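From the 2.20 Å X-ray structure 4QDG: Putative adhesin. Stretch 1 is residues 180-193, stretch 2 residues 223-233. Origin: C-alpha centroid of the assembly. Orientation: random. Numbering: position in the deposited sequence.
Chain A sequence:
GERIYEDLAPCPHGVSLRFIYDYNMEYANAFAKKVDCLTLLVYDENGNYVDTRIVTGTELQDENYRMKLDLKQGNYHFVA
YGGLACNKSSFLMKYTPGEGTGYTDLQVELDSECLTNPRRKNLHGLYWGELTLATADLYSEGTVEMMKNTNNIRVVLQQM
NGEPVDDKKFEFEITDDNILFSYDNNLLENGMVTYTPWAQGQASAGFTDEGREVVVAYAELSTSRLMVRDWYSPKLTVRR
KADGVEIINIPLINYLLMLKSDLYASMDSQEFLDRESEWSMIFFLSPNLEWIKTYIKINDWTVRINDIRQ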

# COMPACT_ATOMS: atom_id res chain seq x y z
N LEU A 180 -6.53 -2.45 9.85
CA LEU A 180 -7.93 -2.84 9.73
C LEU A 180 -8.66 -1.90 8.78
O LEU A 180 -8.68 -0.69 8.99
N PHE A 181 -9.26 -2.47 7.72
CA PHE A 181 -10.02 -1.72 6.73
C PHE A 181 -11.51 -1.97 6.86
O PHE A 181 -11.92 -3.13 7.01
N SER A 182 -12.35 -0.92 6.74
CA SER A 182 -13.80 -1.09 6.66
C SER A 182 -14.16 -1.42 5.20
O SER A 182 -13.27 -1.40 4.34
N TYR A 183 -15.46 -1.63 4.92
CA TYR A 183 -16.00 -2.01 3.62
C TYR A 183 -15.65 -1.03 2.50
O TYR A 183 -15.54 -1.46 1.36
N ASP A 184 -15.51 0.27 2.82
CA ASP A 184 -15.24 1.33 1.85
C ASP A 184 -13.74 1.63 1.71
O ASP A 184 -13.38 2.66 1.15
N ASN A 185 -12.88 0.71 2.21
CA ASN A 185 -11.43 0.75 2.16
C ASN A 185 -10.84 1.82 3.13
O ASN A 185 -9.62 2.01 3.17
N ASN A 186 -11.69 2.48 3.94
CA ASN A 186 -11.19 3.43 4.93
C ASN A 186 -10.57 2.64 6.12
O ASN A 186 -10.95 1.48 6.36
N LEU A 187 -9.64 3.27 6.86
CA LEU A 187 -9.04 2.60 8.02
C LEU A 187 -9.94 2.69 9.22
O LEU A 187 -10.61 3.70 9.42
N LEU A 188 -9.95 1.62 10.03
CA LEU A 188 -10.69 1.53 11.29
C LEU A 188 -9.71 1.48 12.46
O LEU A 188 -8.82 0.65 12.44
N GLU A 189 -9.90 2.31 13.49
CA GLU A 189 -9.03 2.33 14.67
C GLU A 189 -9.02 0.96 15.36
O GLU A 189 -10.07 0.45 15.74
N ASN A 190 -7.84 0.33 15.46
CA ASN A 190 -7.71 -1.03 15.98
C ASN A 190 -6.54 -1.19 16.98
O ASN A 190 -6.32 -2.28 17.52
N GLY A 191 -5.84 -0.09 17.24
CA GLY A 191 -4.68 -0.08 18.13
C GLY A 191 -3.39 -0.03 17.33
O GLY A 191 -3.28 -0.62 16.23
N MSE A 192 -2.40 0.69 17.87
CA MSE A 192 -1.10 0.89 17.28
C MSE A 192 -0.38 -0.43 17.01
O MSE A 192 -0.43 -1.37 17.81
N VAL A 193 0.30 -0.49 15.87
CA VAL A 193 1.16 -1.60 15.45
C VAL A 193 2.55 -1.01 15.21
O VAL A 193 2.66 0.18 14.90
N THR A 223 4.42 -1.42 4.75
CA THR A 223 3.28 -1.07 5.61
C THR A 223 1.95 -1.15 4.87
O THR A 223 1.90 -1.28 3.64
N SER A 224 0.88 -0.99 5.63
CA SER A 224 -0.47 -0.93 5.09
C SER A 224 -0.73 0.54 4.62
O SER A 224 0.23 1.30 4.43
N ARG A 225 -1.99 0.93 4.43
CA ARG A 225 -2.36 2.23 3.86
C ARG A 225 -1.93 3.46 4.69
O ARG A 225 -2.12 3.53 5.92
N LEU A 226 -1.35 4.42 3.98
CA LEU A 226 -0.94 5.73 4.51
C LEU A 226 -2.09 6.71 4.28
O LEU A 226 -2.48 6.95 3.14
N MSE A 227 -2.71 7.20 5.37
CA MSE A 227 -3.84 8.12 5.30
C MSE A 227 -3.68 9.32 6.22
O MSE A 227 -3.25 9.17 7.35
N VAL A 228 -4.14 10.48 5.76
CA VAL A 228 -4.28 11.67 6.61
C VAL A 228 -5.61 11.49 7.37
O VAL A 228 -6.65 11.36 6.73
N ARG A 229 -5.57 11.43 8.68
CA ARG A 229 -6.79 11.35 9.51
C ARG A 229 -6.52 12.02 10.83
O ARG A 229 -5.36 12.15 11.21
N ASP A 230 -7.57 12.47 11.53
CA ASP A 230 -7.34 13.20 12.77
C ASP A 230 -7.13 12.26 13.99
O ASP A 230 -6.71 12.76 15.02
N TRP A 231 -7.34 10.93 13.84
CA TRP A 231 -7.19 10.00 14.98
C TRP A 231 -5.83 9.28 15.05
O TRP A 231 -5.54 8.67 16.08
N TYR A 232 -4.99 9.36 14.02
CA TYR A 232 -3.65 8.79 14.10
C TYR A 232 -2.69 9.56 13.25
O TYR A 232 -2.99 9.94 12.13
N SER A 233 -1.50 9.78 13.81
CA SER A 233 -0.37 10.46 13.19
C SER A 233 0.79 9.44 13.11
O SER A 233 1.53 9.27 14.08

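Two segments without regular pairing between them can still pack closely when one leucine supplies the apolar centre and longer side chains reach in around it. The putative adhesin 4QDG illustrates the principle: residues 180-193 and 223-233 bury 618 Å² between them, with a single direct hydrogen bond, a weak one, across the contact.

Along the first segment, Leu180 directs its CA-to-CB bond away and takes no part. Phe181 starts out sideways, but its m rotamer carries the ring to the second segment, where CZ lies 3.2 Å from Ser224 OG and CE2 lies 3.7 Å from Arg225 CB, the latter at the ring edge.

The chain then reverses in a type I turn from Ser182 to Asn185. Asp184 works inside this turn, its OD1 accepting a hydrogen bond from Ser182 OG at 2.6 Å. The turn's far end meets Arg225, whose side chain is extended, t at chi1, chi2 and chi3, so that the guanidinium reaches the backbone carbonyl of Asn185. The resulting hydrogen bond, Arg225 NH1 to Asn185 O, is short at 2.9 Å but weak because its angle is only 127°. Asn185 ND2 sits over one face of the same guanidinium, 3.5 Å from Arg225 NH1. Water 1 adds a second link, donating to Asp184 O at 3.0 Å and accepting from Arg225 NH1 at 3.2 Å.

Asn186 points its CB away, yet its t rotamer brings OD1 to 3.5 Å from the SE of selenomethionine Met227. Leu187 follows as the centrepiece, the most heavily covered residue of the contact. It points toward the second segment with chi1 m and chi2 t, and its CD1 lies 3.7 Å from Met227 CG and also 3.7 Å from Arg229 CZ, over one face of that guanidinium. Arg229 NH1 in turn donates to Met227 O at 2.9 Å, tying the guanidinium to its own segment. Leu187 CB meets Trp231 CZ2 at 3.9 Å. Water 2 bridges the same two residues, donating to Leu187 O at 3.0 Å and accepting a weak bond from Trp231 NE1 at 2.8 Å.

Leu188 turns away, whereas Glu189, t at chi1 and chi2, lays its aliphatic portion on the indole: CB stands 4.0 Å from the centroid of the Trp231 six-membered ring, a CH-pi contact over the face. Farther along, selenomethionine Met192, with chi1 t, places CG 3.1 Å from Tyr232 OH, closing the contact while the end of its side chain leads away.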

# COMPACT_ATOMS: atom_id res chain seq x y z
CB LEU A 180 -8.63 -2.85 11.11
CG LEU A 180 -10.09 -3.35 11.15
CD1 LEU A 180 -10.20 -4.83 10.72
CD2 LEU A 180 -10.71 -3.15 12.55
CB PHE A 181 -9.59 -2.10 5.29
CG PHE A 181 -8.18 -1.76 4.90
CD1 PHE A 181 -7.14 -2.66 5.15
CD2 PHE A 181 -7.89 -0.58 4.23
CE1 PHE A 181 -5.83 -2.35 4.77
CE2 PHE A 181 -6.58 -0.27 3.84
CZ PHE A 181 -5.56 -1.17 4.09
CB SER A 182 -14.57 0.13 7.17
OG SER A 182 -14.13 1.34 6.59
CB TYR A 183 -17.53 -2.19 3.71
CG TYR A 183 -18.31 -0.91 3.95
CD1 TYR A 183 -18.56 -0.44 5.25
CD2 TYR A 183 -18.83 -0.18 2.88
CE1 TYR A 183 -19.28 0.74 5.47
CE2 TYR A 183 -19.54 1.01 3.09
CZ TYR A 183 -19.78 1.45 4.39
OH TYR A 183 -20.50 2.61 4.53
CB ASP A 184 -16.01 2.61 2.27
CG ASP A 184 -15.71 3.13 3.68
OD1 ASP A 184 -14.97 2.47 4.41
OD2 ASP A 184 -16.17 4.25 4.01
CB ASN A 185 -10.91 0.95 0.73
CG ASN A 185 -9.52 0.44 0.55
OD1 ASN A 185 -9.19 -0.69 0.98
ND2 ASN A 185 -8.68 1.27 -0.03
CB ASN A 186 -12.33 4.36 5.42
CG ASN A 186 -11.86 5.58 6.21
OD1 ASN A 186 -10.66 5.90 6.29
ND2 ASN A 186 -12.80 6.31 6.83
CB LEU A 187 -7.65 3.18 8.38
CG LEU A 187 -6.56 3.05 7.33
CD1 LEU A 187 -5.39 3.95 7.65
CD2 LEU A 187 -6.15 1.55 7.08
CB LEU A 188 -11.57 0.28 11.30
CG LEU A 188 -12.84 0.29 10.46
CD1 LEU A 188 -13.50 -1.06 10.51
CD2 LEU A 188 -13.85 1.34 10.94
CB GLU A 189 -9.44 3.45 15.64
CG GLU A 189 -8.34 3.80 16.63
CD GLU A 189 -8.53 5.07 17.44
OE1 GLU A 189 -9.47 5.84 17.15
OE2 GLU A 189 -7.73 5.29 18.37
CB ASN A 190 -7.51 -1.99 14.78
CG ASN A 190 -7.69 -3.45 15.11
OD1 ASN A 190 -8.73 -3.89 15.59
ND2 ASN A 190 -6.65 -4.24 14.93
CB MSE A 192 -0.25 1.76 18.20
CG MSE A 192 1.09 2.16 17.61
SE MSE A 192 2.32 2.84 18.94
CE MSE A 192 2.95 1.08 19.71
CB VAL A 193 0.66 -2.41 14.21
CG1 VAL A 193 -0.68 -3.07 14.49
CG2 VAL A 193 0.63 -1.57 12.94
CB THR A 223 3.45 0.39 6.16
OG1 THR A 223 3.15 1.34 5.13
CG2 THR A 223 4.85 0.68 6.77
CB SER A 224 -1.47 -1.43 6.13
OG SER A 224 -2.81 -1.42 5.68
CB ARG A 225 -3.87 2.28 3.59
CG ARG A 225 -4.27 3.35 2.61
CD ARG A 225 -5.76 3.41 2.39
NE ARG A 225 -6.12 4.49 1.46
CZ ARG A 225 -7.37 4.86 1.20
NH1 ARG A 225 -8.39 4.26 1.82
NH2 ARG A 225 -7.62 5.84 0.35
CB LEU A 226 0.33 6.21 3.83
CG LEU A 226 1.60 5.38 4.08
CD1 LEU A 226 2.76 5.89 3.19
CD2 LEU A 226 1.95 5.37 5.59
CB MSE A 227 -5.16 7.42 5.70
CG MSE A 227 -5.58 6.32 4.76
SE MSE A 227 -7.46 5.85 4.95
CE MSE A 227 -8.33 7.37 3.90
CB VAL A 228 -4.27 13.00 5.79
CG1 VAL A 228 -4.60 14.18 6.70
CG2 VAL A 228 -2.94 13.22 5.09
CB ARG A 229 -7.31 9.91 9.69
CG ARG A 229 -6.33 9.00 10.40
CD ARG A 229 -6.34 7.66 9.72
NE ARG A 229 -5.58 6.65 10.46
CZ ARG A 229 -4.31 6.33 10.21
NH1 ARG A 229 -3.62 7.00 9.30
NH2 ARG A 229 -3.73 5.35 10.87
CB ASP A 230 -8.42 14.29 13.03
CG ASP A 230 -9.87 13.87 13.03
OD1 ASP A 230 -10.17 12.70 13.36
OD2 ASP A 230 -10.74 14.74 12.74
CB TRP A 231 -8.35 8.98 15.04
CG TRP A 231 -8.61 8.20 13.78
CD1 TRP A 231 -9.50 8.51 12.80
CD2 TRP A 231 -8.07 6.92 13.44
NE1 TRP A 231 -9.51 7.53 11.83
CE2 TRP A 231 -8.67 6.52 12.23
CE3 TRP A 231 -7.11 6.07 14.04
CZ2 TRP A 231 -8.34 5.31 11.59
CZ3 TRP A 231 -6.79 4.87 13.40
CH2 TRP A 231 -7.40 4.51 12.19
CB TYR A 232 -3.56 7.28 13.77
CG TYR A 232 -2.49 6.63 14.62
CD1 TYR A 232 -2.75 6.26 15.93
CD2 TYR A 232 -1.17 6.52 14.16
CE1 TYR A 232 -1.75 5.76 16.76
CE2 TYR A 232 -0.16 6.04 14.98
CZ TYR A 232 -0.46 5.64 16.28
OH TYR A 232 0.48 5.16 17.15
CB SER A 233 -0.01 11.71 13.99
OG SER A 233 1.00 12.46 13.33
O HOH W 1 -11.37 4.93 1.04
O HOH W 2 -11.68 6.28 10.56